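Local atomic coordinates of ochratoxinase (Aspergillus niger, PDB entry 4C65), a protein that hydrolyses the amide bond of the mycotoxin ochratoxin A as a zinc-dependent carboxypeptidase, releasing phenylalanine and ochratoxin alpha. Residues 260-266 with 281-287; 203-209 with 241-247; 274-278 with 323-329; 247-253 with 267-273. Residues are numbered along the deposited sequence.

Contact 1: 260-266 with 281-287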
loop_
_atom_site.group_PDB
_atom_site.type_symbol
_atom_site.label_atom_id
_atom_site.label_comp_id
_atom_site.label_asym_id
_atom_site.label_seq_id
_atom_site.Cartn_x
_atom_site.Cartn_y
_atom_site.Cartn_z
ATOM N N CYS A 260 -27.337 23.947 8.199
ATOM C CA CYS A 260 -26.430 24.872 7.526
ATOM C C CYS A 260 -26.915 26.307 7.741
ATOM O O CYS A 260 -28.103 26.537 7.797
ATOM C CB CYS A 260 -26.350 24.566 6.033
ATOM S SG CYS A 260 -25.691 22.940 5.651
ATOM N N LYS A 261 -25.976 27.234 7.897
ATOM C CA LYS A 261 -26.293 28.598 8.264
ATOM C C LYS A 261 -25.960 29.581 7.182
ATOM O O LYS A 261 -26.221 30.751 7.309
ATOM C CB LYS A 261 -25.613 28.970 9.570
ATOM C CG LYS A 261 -26.173 28.221 10.764
ATOM C CD LYS A 261 -27.640 28.551 11.033
ATOM C CE LYS A 261 -27.825 29.189 12.391
ATOM N NZ LYS A 261 -28.323 30.601 12.318
ATOM N N SER A 262 -25.400 29.097 6.085
ATOM C CA SER A 262 -25.112 29.941 4.942
ATOM C C SER A 262 -25.365 29.136 3.680
ATOM O O SER A 262 -24.988 27.977 3.596
ATOM C CB SER A 262 -23.656 30.421 5.032
ATOM O OG SER A 262 -23.264 31.162 3.885
ATOM N N LEU A 263 -26.043 29.719 2.712
ATOM C CA LEU A 263 -26.315 29.018 1.470
ATOM C C LEU A 263 -25.775 29.820 0.327
ATOM O O LEU A 263 -25.943 31.056 0.292
ATOM C CB LEU A 263 -27.814 28.810 1.277
ATOM C CG LEU A 263 -28.503 28.042 2.384
ATOM C CD1 LEU A 263 -30.002 28.017 2.116
ATOM C CD2 LEU A 263 -27.953 26.637 2.523
ATOM N N GLU A 264 -25.180 29.122 -0.635
ATOM C CA GLU A 264 -24.621 29.775 -1.801
ATOM C C GLU A 264 -25.442 29.496 -3.062
ATOM O O GLU A 264 -25.952 28.390 -3.226
ATOM C CB GLU A 264 -23.176 29.344 -1.985
ATOM C CG GLU A 264 -22.467 29.018 -0.697
ATOM C CD GLU A 264 -22.252 30.330 0.052
ATOM O OE1 GLU A 264 -21.691 31.266 -0.578
ATOM O OE2 GLU A 264 -22.630 30.438 1.247
ATOM N N HIS A 265 -25.520 30.498 -3.930
ATOM C CA HIS A 265 -26.264 30.443 -5.174
ATOM C C HIS A 265 -27.763 30.468 -4.927
ATOM O O HIS A 265 -28.453 31.409 -5.340
ATOM C CB HIS A 265 -25.865 29.227 -6.033
ATOM C CG HIS A 265 -24.399 28.934 -6.008
ATOM N ND1 HIS A 265 -23.457 29.839 -6.436
ATOM C CD2 HIS A 265 -23.713 27.859 -5.566
ATOM C CE1 HIS A 265 -22.252 29.335 -6.262
ATOM N NE2 HIS A 265 -22.380 28.127 -5.746
ATOM N N VAL A 266 -28.259 29.416 -4.287
ATOM C CA VAL A 266 -29.640 29.320 -3.851
ATOM C C VAL A 266 -30.605 29.572 -4.991
ATOM O O VAL A 266 -31.676 30.140 -4.798
ATOM C CB VAL A 266 -29.950 30.270 -2.680
ATOM C CG1 VAL A 266 -30.837 29.558 -1.676
ATOM C CG2 VAL A 266 -28.691 30.727 -1.959
ATOM N N GLY A 281 -32.343 32.154 10.564
ATOM C CA GLY A 281 -31.165 33.021 10.535
ATOM C C GLY A 281 -30.090 32.470 9.618
ATOM O O GLY A 281 -28.936 32.347 10.007
ATOM N N ILE A 282 -30.490 32.143 8.397
ATOM C CA ILE A 282 -29.595 31.567 7.430
ATOM C C ILE A 282 -29.209 32.623 6.411
ATOM O O ILE A 282 -30.062 33.314 5.876
ATOM C CB ILE A 282 -30.238 30.372 6.730
ATOM C CG1 ILE A 282 -30.723 29.355 7.778
ATOM C CG2 ILE A 282 -29.245 29.722 5.755
ATOM C CD1 ILE A 282 -31.499 28.175 7.218
ATOM N N LEU A 283 -27.906 32.719 6.136
ATOM C CA LEU A 283 -27.384 33.743 5.257
ATOM C C LEU A 283 -27.553 33.340 3.795
ATOM O O LEU A 283 -27.345 32.173 3.444
ATOM C CB LEU A 283 -25.918 34.000 5.553
ATOM C CG LEU A 283 -25.274 35.197 4.854
ATOM C CD1 LEU A 283 -25.897 36.500 5.338
ATOM C CD2 LEU A 283 -23.800 35.200 5.148
ATOM N N TYR A 284 -27.918 34.325 2.953
ATOM C CA TYR A 284 -28.102 34.148 1.522
ATOM C C TYR A 284 -26.939 34.809 0.787
ATOM O O TYR A 284 -26.757 36.024 0.876
ATOM C CB TYR A 284 -29.410 34.793 1.084
ATOM C CG TYR A 284 -29.967 34.400 -0.290
ATOM C CD1 TYR A 284 -29.346 34.788 -1.466
ATOM C CD2 TYR A 284 -31.170 33.703 -0.396
ATOM C CE1 TYR A 284 -29.885 34.468 -2.710
ATOM C CE2 TYR A 284 -31.716 33.369 -1.627
ATOM C CZ TYR A 284 -31.078 33.752 -2.786
ATOM O OH TYR A 284 -31.621 33.419 -4.011
ATOM N N VAL A 285 -26.183 34.010 0.041
ATOM C CA VAL A 285 -25.098 34.502 -0.778
ATOM C C VAL A 285 -25.351 34.092 -2.214
ATOM O O VAL A 285 -25.124 32.940 -2.597
ATOM C CB VAL A 285 -23.761 33.939 -0.292
ATOM C CG1 VAL A 285 -22.611 34.501 -1.117
ATOM C CG2 VAL A 285 -23.584 34.256 1.186
ATOM N N ALA A 286 -25.773 35.053 -3.027
ATOM C CA ALA A 286 -26.287 34.753 -4.368
ATOM C C ALA A 286 -25.214 34.348 -5.398
ATOM O O ALA A 286 -25.465 33.497 -6.233
ATOM C CB ALA A 286 -27.099 35.940 -4.879
ATOM N N THR A 287 -24.030 34.949 -5.301
ATOM C CA THR A 287 -22.972 34.847 -6.329
ATOM C C THR A 287 -23.507 35.070 -7.735
ATOM O O THR A 287 -23.335 34.246 -8.619
ATOM C CB THR A 287 -22.164 33.527 -6.249
ATOM O OG1 THR A 287 -22.975 32.423 -6.640
ATOM C CG2 THR A 287 -21.664 33.271 -4.837
#
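Gly281 follows the helix of residues 271-280 as the C-prime residue of its Schellman motif, and with its positive phi it turns the chain back toward residues 260-266. Its carbonyl O takes a hydrogen bond from Lys261 NZ (3.0 Å), whose ammonium also reaches Lys280 O. Ile282 then lays CG2 against Leu263 CG (3.8 Å). At Leu283 the parallel pairing begins: Leu283 N donates to Lys261 O (2.8 Å) and Leu283 O accepts from Leu263 N (2.9 Å), with Ser262 opposite. The two strands and the intervening helix form a beta-alpha-beta unit of the amidohydrolase TIM barrel. Tyr284 points to the same face as Leu263, and Val266 lies over one face of its ring, with CG2 3.8 Å from the centroid in a CH-pi contact; helix 304-327 packs on this tyrosine too. Val285 continues the ladder, its N bonding to Leu263 O (3.0 Å) and its O to His265 N (2.8 Å). On its face lie Ser262 and Glu264, the latter held by Ser243, Arg113 and His69. Past Ala286, whose O is 3.3 Å from His265 CA, Thr287 OG1 accepts from ND1 of the zinc ligand His265 (2.6 Å) and donates to Ala286 O (2.7 Å).

Contact 2: 203-209 with 241-247; sequences IKVMASG and IVSAHVH
Five backbone hydrogen bonds join strands 203-206 and 242-246, and flanking residues, in parallel: Ile203 N to Ile241 O (3.1 Å), Ser243 N to Ile203 O (2.7 Å), Val205 N to Ser243 O (2.9 Å), His245 N to Val205 O (3.0 Å) and Ala207 N to His245 O (3.0 Å). Ile203 pairs with Val242, Lys204 with Ser243, Val205 with Ala244 and Met206 with His245; the strand axes approach to 4.5 Å at 25°. The chain leaves the extended form at Ala207, and Ser208 OG (chi1 p) accepts from His247 N (2.9 Å), while His245 NE2 donates to Gly209 O (3.0 Å). His245 (chi1 t) shares its face with Lys204, Met206 and Ser243. Ser243 OG bonds to Glu264, Lys204 NZ to Leu115 O. On the opposite face Val205 CG2 meets Val242 CG1 (3.9 Å) and Ala244 CB (3.8 Å), with helix 225-237 over Val205 and Val242, helix 249-258 over Ala244. This is a TIM-barrel beta-alpha-beta unit whose strands carry Lys204, active-site ligand of both zincs, and zinc ligand His245.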
loop_
_atom_site.group_PDB
_atom_site.type_symbol
_atom_site.label_atom_id
_atom_site.label_comp_id
_atom_site.label_asym_id
_atom_site.label_seq_id
_atom_site.Cartn_x
_atom_site.Cartn_y
_atom_site.Cartn_z
ATOM N N ILE A 203 -16.973 25.698 7.376
ATOM C CA ILE A 203 -17.045 24.441 6.620
ATOM C C ILE A 203 -17.931 24.608 5.399
ATOM O O ILE A 203 -19.019 25.178 5.477
ATOM C CB ILE A 203 -17.524 23.254 7.494
ATOM C CG1 ILE A 203 -16.570 23.014 8.657
ATOM C CG2 ILE A 203 -17.620 21.961 6.664
ATOM C CD1 ILE A 203 -15.160 22.622 8.252
ATOM N N LYS A 204 -17.471 24.091 4.267
ATOM C CA LYS A 204 -18.239 24.146 3.009
ATOM C C LYS A 204 -18.593 22.753 2.517
ATOM O O LYS A 204 -17.721 21.910 2.375
ATOM C CB LYS A 204 -17.424 24.899 1.943
ATOM C CG LYS A 204 -17.784 24.648 0.492
ATOM C CD LYS A 204 -18.871 25.540 -0.052
ATOM C CE LYS A 204 -18.743 25.267 -1.585
ATOM N NZ LYS A 204 -17.456 25.567 -2.363
ATOM N N VAL A 205 -19.875 22.547 2.182
ATOM C CA VAL A 205 -20.342 21.291 1.564
ATOM C C VAL A 205 -20.966 21.541 0.197
ATOM O O VAL A 205 -21.471 22.633 -0.071
ATOM C CB VAL A 205 -21.408 20.554 2.390
ATOM C CG1 VAL A 205 -20.835 20.166 3.718
ATOM C CG2 VAL A 205 -22.652 21.399 2.605
ATOM N N MET A 206 -20.898 20.516 -0.660
ATOM C CA MET A 206 -21.625 20.498 -1.908
ATOM C C MET A 206 -22.914 19.758 -1.579
ATOM O O MET A 206 -22.904 18.577 -1.270
ATOM C CB MET A 206 -20.826 19.780 -2.978
ATOM C CG MET A 206 -19.438 20.364 -3.229
ATOM S SD MET A 206 -19.439 22.113 -3.676
ATOM C CE MET A 206 -17.810 22.254 -4.447
ATOM N N ALA A 207 -24.017 20.485 -1.619
ATOM C CA ALA A 207 -25.301 19.953 -1.249
ATOM C C ALA A 207 -26.212 19.840 -2.449
ATOM O O ALA A 207 -27.390 19.509 -2.312
ATOM C CB ALA A 207 -25.921 20.817 -0.180
ATOM N N SER A 208 -25.676 20.116 -3.634
ATOM C CA SER A 208 -26.374 19.819 -4.875
ATOM C C SER A 208 -25.400 19.796 -6.031
ATOM O O SER A 208 -24.221 20.094 -5.868
ATOM C CB SER A 208 -27.523 20.820 -5.120
ATOM O OG SER A 208 -27.020 22.041 -5.580
ATOM N N GLY A 209 -25.898 19.456 -7.206
ATOM C CA GLY A 209 -25.088 19.439 -8.395
ATOM C C GLY A 209 -24.581 20.804 -8.798
ATOM O O GLY A 209 -24.992 21.825 -8.256
ATOM N N ILE A 241 -19.816 27.314 11.439
ATOM C CA ILE A 241 -21.024 27.034 10.717
ATOM C C ILE A 241 -20.684 26.440 9.334
ATOM O O ILE A 241 -19.517 26.415 8.923
ATOM C CB ILE A 241 -21.867 28.282 10.546
ATOM C CG1 ILE A 241 -21.099 29.343 9.759
ATOM C CG2 ILE A 241 -22.318 28.786 11.913
ATOM C CD1 ILE A 241 -21.995 30.356 9.094
ATOM N N VAL A 242 -21.702 25.882 8.678
ATOM C CA VAL A 242 -21.509 25.229 7.412
ATOM C C VAL A 242 -22.162 26.073 6.358
ATOM O O VAL A 242 -23.283 26.557 6.523
ATOM C CB VAL A 242 -22.126 23.825 7.400
ATOM C CG1 VAL A 242 -22.087 23.239 6.005
ATOM C CG2 VAL A 242 -21.427 22.923 8.389
ATOM N N SER A 243 -21.441 26.253 5.269
ATOM C CA SER A 243 -21.962 26.886 4.095
ATOM C C SER A 243 -22.212 25.797 3.085
ATOM O O SER A 243 -21.349 24.944 2.848
ATOM C CB SER A 243 -20.933 27.880 3.535
ATOM O OG SER A 243 -21.362 28.408 2.287
ATOM N N ALA A 244 -23.373 25.859 2.444
ATOM C CA ALA A 244 -23.797 24.850 1.501
ATOM C C ALA A 244 -24.000 25.422 0.100
ATOM O O ALA A 244 -24.794 26.341 -0.086
ATOM C CB ALA A 244 -25.096 24.246 1.982
ATOM N N HIS A 245 -23.272 24.858 -0.869
ATOM C CA HIS A 245 -23.539 25.030 -2.285
ATOM C C HIS A 245 -24.871 24.370 -2.608
ATOM O O HIS A 245 -24.995 23.151 -2.536
ATOM C CB HIS A 245 -22.391 24.417 -3.080
ATOM C CG HIS A 245 -22.665 24.229 -4.534
ATOM N ND1 HIS A 245 -22.066 25.009 -5.494
ATOM C CD2 HIS A 245 -23.387 23.296 -5.205
ATOM C CE1 HIS A 245 -22.448 24.605 -6.693
ATOM N NE2 HIS A 245 -23.243 23.558 -6.547
ATOM N N VAL A 246 -25.874 25.176 -2.952
ATOM C CA VAL A 246 -27.213 24.670 -3.330
ATOM C C VAL A 246 -27.830 25.394 -4.527
ATOM O O VAL A 246 -27.808 26.626 -4.616
ATOM C CB VAL A 246 -28.212 24.747 -2.151
ATOM C CG1 VAL A 246 -27.891 23.696 -1.107
ATOM C CG2 VAL A 246 -28.215 26.126 -1.513
ATOM N N HIS A 247 -28.396 24.631 -5.445
ATOM C CA HIS A 247 -29.143 25.209 -6.550
ATOM C C HIS A 247 -30.592 24.763 -6.438
ATOM O O HIS A 247 -31.469 25.563 -6.077
ATOM C CB HIS A 247 -28.534 24.797 -7.902
ATOM C CG HIS A 247 -27.250 25.501 -8.223
ATOM N ND1 HIS A 247 -27.189 26.853 -8.495
ATOM C CD2 HIS A 247 -25.979 25.051 -8.302
ATOM C CE1 HIS A 247 -25.938 27.204 -8.717
ATOM N NE2 HIS A 247 -25.183 26.127 -8.612
#

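Contact 3: 274-278 with 323-329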
loop_
_atom_site.group_PDB
_atom_site.type_symbol
_atom_site.label_atom_id
_atom_site.label_comp_id
_atom_site.label_asym_id
_atom_site.label_seq_id
_atom_site.Cartn_x
_atom_site.Cartn_y
_atom_site.Cartn_z
ATOM N N TRP A 274 -37.330 31.428 1.554
ATOM C CA TRP A 274 -37.058 32.745 2.129
ATOM C C TRP A 274 -37.527 32.806 3.582
ATOM O O TRP A 274 -36.774 33.227 4.470
ATOM C CB TRP A 274 -37.709 33.869 1.320
ATOM C CG TRP A 274 -37.405 33.829 -0.161
ATOM C CD1 TRP A 274 -36.236 33.456 -0.742
ATOM C CD2 TRP A 274 -38.287 34.196 -1.235
ATOM N NE1 TRP A 274 -36.332 33.561 -2.111
ATOM C CE2 TRP A 274 -37.583 34.010 -2.438
ATOM C CE3 TRP A 274 -39.609 34.646 -1.292
ATOM C CZ2 TRP A 274 -38.159 34.238 -3.684
ATOM C CZ3 TRP A 274 -40.179 34.907 -2.542
ATOM C CH2 TRP A 274 -39.454 34.701 -3.718
ATOM N N GLU A 275 -38.753 32.359 3.828
ATOM C CA GLU A 275 -39.304 32.337 5.181
ATOM C C GLU A 275 -38.487 31.469 6.123
ATOM O O GLU A 275 -38.199 31.880 7.247
ATOM C CB GLU A 275 -40.764 31.850 5.170
ATOM C CG GLU A 275 -41.717 32.864 4.562
ATOM C CD GLU A 275 -41.460 34.267 5.096
ATOM O OE1 GLU A 275 -41.456 34.423 6.341
ATOM O OE2 GLU A 275 -41.220 35.203 4.281
ATOM N N LEU A 276 -38.119 30.269 5.670
ATOM C CA LEU A 276 -37.280 29.391 6.465
ATOM C C LEU A 276 -35.949 30.043 6.802
ATOM O O LEU A 276 -35.453 29.901 7.933
ATOM C CB LEU A 276 -37.016 28.045 5.765
ATOM C CG LEU A 276 -38.087 26.975 5.942
ATOM C CD1 LEU A 276 -37.797 25.782 5.031
ATOM C CD2 LEU A 276 -38.172 26.506 7.385
ATOM N N MET A 277 -35.350 30.714 5.831
ATOM C CA MET A 277 -34.037 31.310 6.038
ATOM C C MET A 277 -34.100 32.470 7.027
ATOM O O MET A 277 -33.172 32.682 7.812
ATOM C CB MET A 277 -33.446 31.766 4.709
ATOM C CG MET A 277 -33.003 30.613 3.811
ATOM S SD MET A 277 -32.383 31.193 2.227
ATOM C CE MET A 277 -30.724 31.708 2.700
ATOM N N LYS A 278 -35.201 33.222 6.984
ATOM C CA LYS A 278 -35.448 34.287 7.960
ATOM C C LYS A 278 -35.656 33.716 9.344
ATOM O O LYS A 278 -35.052 34.179 10.296
ATOM C CB LYS A 278 -36.676 35.090 7.573
ATOM C CG LYS A 278 -36.397 36.134 6.507
ATOM C CD LYS A 278 -37.499 37.167 6.455
ATOM C CE LYS A 278 -38.732 36.624 5.755
ATOM N NZ LYS A 278 -39.943 37.446 6.091
ATOM N N GLY A 323 -36.464 37.927 -4.850
ATOM C CA GLY A 323 -37.481 37.553 -3.882
ATOM C C GLY A 323 -36.947 37.572 -2.462
ATOM O O GLY A 323 -37.637 38.015 -1.537
ATOM N N ALA A 324 -35.720 37.105 -2.296
ATOM C CA ALA A 324 -35.103 37.055 -0.986
ATOM C C ALA A 324 -34.813 38.448 -0.469
ATOM O O ALA A 324 -34.906 38.701 0.731
ATOM C CB ALA A 324 -33.832 36.229 -1.027
ATOM N N ILE A 325 -34.437 39.348 -1.365
ATOM C CA ILE A 325 -34.191 40.739 -0.983
ATOM C C ILE A 325 -35.512 41.360 -0.537
ATOM O O ILE A 325 -35.575 41.970 0.521
ATOM C CB ILE A 325 -33.567 41.540 -2.144
ATOM C CG1 ILE A 325 -32.121 41.092 -2.354
ATOM C CG2 ILE A 325 -33.618 43.050 -1.875
ATOM C CD1 ILE A 325 -31.557 41.425 -3.722
ATOM N N LYS A 326 -36.548 41.165 -1.355
ATOM C CA LYS A 326 -37.882 41.703 -1.120
ATOM C C LYS A 326 -38.456 41.129 0.185
ATOM O O LYS A 326 -39.075 41.851 0.962
ATOM C CB LYS A 326 -38.790 41.445 -2.369
ATOM C CG LYS A 326 -38.930 42.651 -3.265
ATOM C CD LYS A 326 -40.191 42.516 -4.127
ATOM C CE LYS A 326 -40.244 43.468 -5.372
ATOM N NZ LYS A 326 -39.315 43.013 -6.458
ATOM N N ALA A 327 -38.190 39.862 0.469
ATOM C CA ALA A 327 -38.739 39.224 1.668
ATOM C C ALA A 327 -37.957 39.537 2.938
ATOM O O ALA A 327 -38.382 39.178 4.030
ATOM C CB ALA A 327 -38.807 37.722 1.470
ATOM N N GLY A 328 -36.819 40.192 2.812
ATOM C CA GLY A 328 -36.039 40.590 3.981
ATOM C C GLY A 328 -35.141 39.501 4.553
ATOM O O GLY A 328 -34.759 39.563 5.706
ATOM N N VAL A 329 -34.775 38.514 3.730
ATOM C CA VAL A 329 -33.720 37.528 4.074
ATOM C C VAL A 329 -32.405 38.258 4.229
ATOM O O VAL A 329 -32.122 39.182 3.467
ATOM C CB VAL A 329 -33.555 36.469 2.967
ATOM C CG1 VAL A 329 -32.495 35.436 3.347
ATOM C CG2 VAL A 329 -34.889 35.782 2.674
#
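The indole of Trp274 lies flat on the helix of residues 304-327 where that helix exposes Gly323. Gly323 CA sits 3.7 Å from the centroid of the six-membered ring, a CH-pi contact over its face, and a CB here would clash with Trp274 CZ2. Alongside, Trp274 CD1 touches Ala324 CB (3.7 Å), while Trp274 CB packs against Ala327 CB (4.0 Å) and Val329 CG2 (3.7 Å). Met277 CB adds a contact to Val329 CG1 (4.0 Å). The short helical segments cross at -52° with their axes 10.2 Å apart; both belong to helices on the outside of the TIM barrel, and Tyr284 of the barrel strand 283-285 lies under Met277, Ala324 and Val329. Helix 304-327 ends in a Schellman motif at Gly328, which turns Val329 back into the contact. At the polar edge the Lys278 side chain passes Val329, CG to CA 3.9 Å, and its NZ makes a weak hydrogen bond to Ala327 O (3.1 Å) and a salt bridge with Glu275 OE2 (3.2 Å).

Contact 4: 247-253 with 267-273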
loop_
_atom_site.group_PDB
_atom_site.type_symbol
_atom_site.label_atom_id
_atom_site.label_comp_id
_atom_site.label_asym_id
_atom_site.label_seq_id
_atom_site.Cartn_x
_atom_site.Cartn_y
_atom_site.Cartn_z
ATOM N N HIS A 247 -28.396 24.631 -5.445
ATOM C CA HIS A 247 -29.143 25.209 -6.550
ATOM C C HIS A 247 -30.592 24.763 -6.438
ATOM O O HIS A 247 -31.469 25.563 -6.077
ATOM C CB HIS A 247 -28.534 24.797 -7.902
ATOM C CG HIS A 247 -27.250 25.501 -8.223
ATOM N ND1 HIS A 247 -27.189 26.853 -8.495
ATOM C CD2 HIS A 247 -25.979 25.051 -8.302
ATOM C CE1 HIS A 247 -25.938 27.204 -8.717
ATOM N NE2 HIS A 247 -25.183 26.127 -8.612
ATOM N N GLY A 248 -30.849 23.494 -6.726
ATOM C CA GLY A 248 -32.207 22.978 -6.696
ATOM C C GLY A 248 -32.813 23.046 -5.310
ATOM O O GLY A 248 -32.102 22.984 -4.313
ATOM N N LYS A 249 -34.143 23.138 -5.251
ATOM C CA LYS A 249 -34.848 23.193 -3.977
ATOM C C LYS A 249 -34.597 21.956 -3.076
ATOM O O LYS A 249 -34.456 22.098 -1.854
ATOM C CB LYS A 249 -36.343 23.384 -4.198
ATOM C CG LYS A 249 -37.034 23.837 -2.937
ATOM C CD LYS A 249 -38.454 24.304 -3.159
ATOM C CE LYS A 249 -39.145 24.413 -1.806
ATOM N NZ LYS A 249 -40.499 24.985 -1.947
ATOM N N ALA A 250 -34.518 20.763 -3.665
ATOM C CA ALA A 250 -34.179 19.537 -2.893
ATOM C C ALA A 250 -32.918 19.759 -2.040
ATOM O O ALA A 250 -32.903 19.454 -0.842
ATOM C CB ALA A 250 -33.988 18.345 -3.814
ATOM N N GLY A 251 -31.869 20.274 -2.671
ATOM C CA GLY A 251 -30.615 20.545 -1.985
ATOM C C GLY A 251 -30.719 21.675 -0.974
ATOM O O GLY A 251 -30.196 21.559 0.143
ATOM N N ILE A 252 -31.409 22.752 -1.353
ATOM C CA ILE A 252 -31.663 23.874 -0.446
ATOM C C ILE A 252 -32.328 23.395 0.834
ATOM O O ILE A 252 -31.875 23.696 1.920
ATOM C CB ILE A 252 -32.553 24.956 -1.081
ATOM C CG1 ILE A 252 -31.858 25.589 -2.288
ATOM C CG2 ILE A 252 -32.876 26.035 -0.069
ATOM C CD1 ILE A 252 -32.739 26.538 -3.095
ATOM N N MET A 253 -33.405 22.634 0.695
ATOM C CA MET A 253 -34.164 22.169 1.857
ATOM C C MET A 253 -33.368 21.180 2.707
ATOM O O MET A 253 -33.441 21.222 3.927
ATOM C CB MET A 253 -35.492 21.548 1.426
ATOM C CG MET A 253 -36.432 22.533 0.735
ATOM S SD MET A 253 -36.959 23.866 1.828
ATOM C CE MET A 253 -38.225 22.975 2.724
ATOM N N SER A 267 -30.262 29.052 -6.161
ATOM C CA SER A 267 -30.953 29.378 -7.409
ATOM C C SER A 267 -32.462 29.108 -7.457
ATOM O O SER A 267 -33.166 29.752 -8.233
ATOM C CB SER A 267 -30.272 28.649 -8.576
ATOM O OG SER A 267 -28.897 28.968 -8.602
ATOM N N TYR A 268 -32.961 28.147 -6.684
ATOM C CA TYR A 268 -34.396 27.827 -6.723
ATOM C C TYR A 268 -35.087 28.147 -5.400
ATOM O O TYR A 268 -36.070 27.512 -5.027
ATOM C CB TYR A 268 -34.612 26.350 -7.157
ATOM C CG TYR A 268 -34.320 26.144 -8.612
ATOM C CD1 TYR A 268 -35.312 26.330 -9.578
ATOM C CD2 TYR A 268 -33.051 25.820 -9.034
ATOM C CE1 TYR A 268 -35.035 26.173 -10.926
ATOM C CE2 TYR A 268 -32.762 25.681 -10.376
ATOM C CZ TYR A 268 -33.757 25.857 -11.314
ATOM O OH TYR A 268 -33.445 25.703 -12.634
ATOM N N ALA A 269 -34.548 29.125 -4.684
ATOM C CA ALA A 269 -35.205 29.631 -3.491
ATOM C C ALA A 269 -36.532 30.239 -3.880
ATOM O O ALA A 269 -36.604 31.029 -4.810
ATOM C CB ALA A 269 -34.348 30.664 -2.805
ATOM N N ASP A 270 -37.583 29.853 -3.178
ATOM C CA ASP A 270 -38.914 30.392 -3.409
ATOM C C ASP A 270 -39.430 30.903 -2.081
ATOM O O ASP A 270 -38.662 30.978 -1.118
ATOM C CB ASP A 270 -39.835 29.317 -3.968
ATOM C CG ASP A 270 -39.923 28.098 -3.079
ATOM O OD1 ASP A 270 -39.369 28.094 -1.963
ATOM O OD2 ASP A 270 -40.568 27.112 -3.513
ATOM N N GLU A 271 -40.715 31.253 -2.015
ATOM C CA GLU A 271 -41.280 31.824 -0.803
ATOM C C GLU A 271 -41.012 30.968 0.429
ATOM O O GLU A 271 -40.617 31.493 1.460
ATOM C CB GLU A 271 -42.764 32.114 -0.956
ATOM C CG GLU A 271 -43.265 32.917 0.226
ATOM C CD GLU A 271 -44.750 33.264 0.224
ATOM O OE1 GLU A 271 -45.465 33.212 -0.812
ATOM O OE2 GLU A 271 -45.250 33.607 1.325
ATOM N N GLU A 272 -41.215 29.663 0.322
ATOM C CA GLU A 272 -40.987 28.759 1.439
ATOM C C GLU A 272 -39.548 28.839 1.970
ATOM O O GLU A 272 -39.339 28.896 3.179
ATOM C CB GLU A 272 -41.323 27.319 1.031
ATOM C CG GLU A 272 -40.912 26.275 2.060
ATOM C CD GLU A 272 -41.414 24.878 1.747
ATOM O OE1 GLU A 272 -41.847 24.621 0.598
ATOM O OE2 GLU A 272 -41.359 24.031 2.656
ATOM N N VAL A 273 -38.567 28.856 1.057
ATOM C CA VAL A 273 -37.145 28.989 1.400
ATOM C C VAL A 273 -36.824 30.325 2.097
ATOM O O VAL A 273 -36.131 30.344 3.113
ATOM C CB VAL A 273 -36.264 28.888 0.145
ATOM C CG1 VAL A 273 -34.808 29.137 0.485
ATOM C CG2 VAL A 273 -36.413 27.516 -0.499
#
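Lys249, in the first turn of helix 249-258, stretches an all-trans side chain across to the start of the next helix. There its NZ forms salt bridges with Asp270 OD2 (2.6 Å) and Glu272 OE1 (2.9 Å), a three-residue network. Asp270 serves twice, since it is also the N-cap of helix 271-280, its OD1 accepting from Val273 N (3.2 Å). Met253, one turn on from Lys249, brings CE to 3.3 Å from Glu272 OE2. Tyr268 points toward the first helix, placing its CB 3.8 Å from Lys249 N and CD2 3.8 Å from Gly248 CA, the residue at the N-cap position; Tyr268 N makes a weak hydrogen bond to His247 O (3.0 Å). Between these flanks Ile252 fills the interior, CD1 resting 3.5 Å from Ala269 N and CG2 3.7 Å from Val273 CG1. His247 holds the inner end: its ND1 and Ser267 OG are hydrogen-bonded at 2.7 Å, and its ring stacks on that of the zinc ligand His265. Both segments run from the C-terminal ends of neighbouring barrel strands into the following helices, the beta-to-alpha loops where a TIM barrel of the amidohydrolase superfamily carries its active site, here edged by His247.

In the fold
Four of five consecutive parallel TIM-barrel strands take part: contact 2 pairs 203-206 with 242-246, contact 1 pairs 262-263 with 283-285, and strands 242-246 and 262-263 are neighbours, so the centres lie about 9 Å apart. There His245 and His265, ligands of the same zinc, come together. Contact 4 shares His247 with contact 2 and joins helices 249-258 and 271-280, its centre about 11 Å from that of contact 1. Contact 3 extends this outer layer from helix 271-280 to helix 304-327, its centre about 19 Å from that of contact 2. Contact 2 closes before contacts 1 and 3 open, whereas contact 1 interlaces with contacts 3 and 4, binding metal-bearing strands to their helices.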